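Local coordinates for beta subunit of photoactivated adenylyl cyclase (Beggiatoa sp. PS, PDB 5M2A) that makes cyclic AMP from ATP under the control of blue light, which is sensed by a flavin-binding BLUF domain coupled to a class III cyclase domain, at the interface of chains A and B. Sequence-based numbering; all coordinates share one arbitrary frame. Chains: chain A/B, Beta subunit of photoactivated adenylyl cyclase.

The interface of chains A and B. Residues chain A 200-203; chain B 200, 268, 270.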
# COMPACT_ATOMS: atom_id res chain seq x y z
N LYS A 200 6.64 2.39 -1.27
CA LYS A 200 6.19 1.73 -0.05
C LYS A 200 7.21 1.99 1.04
O LYS A 200 8.34 2.41 0.78
CB LYS A 200 6.01 0.22 -0.26
CG LYS A 200 7.28 -0.50 -0.68
CD LYS A 200 6.99 -1.91 -1.21
CE LYS A 200 6.32 -1.86 -2.57
NZ LYS A 200 5.92 -3.20 -3.08
N PHE A 201 6.79 1.73 2.28
CA PHE A 201 7.66 1.61 3.44
C PHE A 201 7.88 0.13 3.75
O PHE A 201 6.93 -0.65 3.77
CB PHE A 201 7.06 2.30 4.67
CG PHE A 201 6.69 3.73 4.47
CD1 PHE A 201 7.40 4.53 3.60
CD2 PHE A 201 5.60 4.28 5.13
CE1 PHE A 201 7.05 5.87 3.41
CE2 PHE A 201 5.24 5.60 4.95
CZ PHE A 201 5.97 6.39 4.09
N ILE A 202 9.14 -0.25 3.95
CA ILE A 202 9.51 -1.62 4.32
C ILE A 202 10.32 -1.54 5.61
O ILE A 202 11.49 -1.14 5.59
CB ILE A 202 10.31 -2.32 3.21
CG1 ILE A 202 9.60 -2.19 1.87
CG2 ILE A 202 10.53 -3.78 3.56
CD1 ILE A 202 10.54 -2.23 0.70
N GLY A 203 9.71 -1.92 6.72
CA GLY A 203 10.40 -1.67 7.98
C GLY A 203 10.63 -0.18 8.14
O GLY A 203 9.73 0.64 7.94
N LYS B 200 3.96 -7.85 2.39
CA LYS B 200 4.06 -7.13 1.13
C LYS B 200 4.96 -7.89 0.17
O LYS B 200 5.62 -8.88 0.53
CB LYS B 200 4.59 -5.71 1.33
CG LYS B 200 5.96 -5.62 1.95
CD LYS B 200 6.16 -4.24 2.53
CE LYS B 200 5.14 -3.96 3.62
NZ LYS B 200 5.21 -2.56 4.09
N ASP B 268 1.56 3.56 5.40
CA ASP B 268 1.74 2.17 5.04
C ASP B 268 1.61 1.34 6.30
O ASP B 268 1.61 1.86 7.41
CB ASP B 268 3.10 1.93 4.37
CG ASP B 268 3.07 0.78 3.37
OD1 ASP B 268 2.14 -0.08 3.44
OD2 ASP B 268 3.97 0.73 2.51
N THR B 270 3.57 -1.61 8.35
CA THR B 270 4.94 -2.08 8.38
C THR B 270 5.20 -2.86 9.66
O THR B 270 4.47 -2.77 10.65
CB THR B 270 5.97 -0.94 8.30
OG1 THR B 270 5.64 0.08 9.25
CG2 THR B 270 6.04 -0.36 6.91
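B:Lys200 sets out with CG between its backbone N and carbonyl carbon (chi1 60°) and its chain bends at chi3, which carries its ammonium group to A:Phe201, while B:Asp268 swings CG away from its own N (chi1 -150°) to reach the same residue. The two side chains grip the A:Phe201 backbone at both its polar atoms. B:Lys200 NZ donates to the carbonyl A:Phe201 O at 2.6 Å, approaching almost straight along the C=O bond. A:Phe201 N gives a fairly straight hydrogen bond of 3.0 Å to the carboxylate oxygen B:Asp268 OD2, met on its anti side and somewhat out of the carboxylate plane. Within chain B, B:Lys200 NZ and B:Asp268 OD2 form a long salt bridge of 3.9 Å, which probably keeps both groups turned toward this backbone. Shortened to alanine, B:Lys200 would probably leave the A:Phe201 carbonyl without its ammonium donor and the B:Asp268 carboxylate without a nearby counter-charge. The patch belongs to the two-fold symmetric interface of the cyclase homodimer and recurs with the chains exchanged; class III cyclases build their active sites between paired catalytic domains, so these contacts between strand 197-202 of chain A and strands 197-202 and 266-272 of chain B likely help fix that pairing. Apolar contacts flank the polar ones. B:Asp268 CB sits at one face of the A:Phe201 ring, near the CD2 corner and 3.5 Å from A:Phe201 CD2; ring and carboxylate planes are 49° apart. The lysine's aliphatic stretch passes A:Ile202, with B:Lys200 CD 4.1 Å from A:Ile202 CG1. Beside the phenylalanine backbone, the methyl B:Thr270 CG2 packs 3.6 Å from A:Phe201 CB.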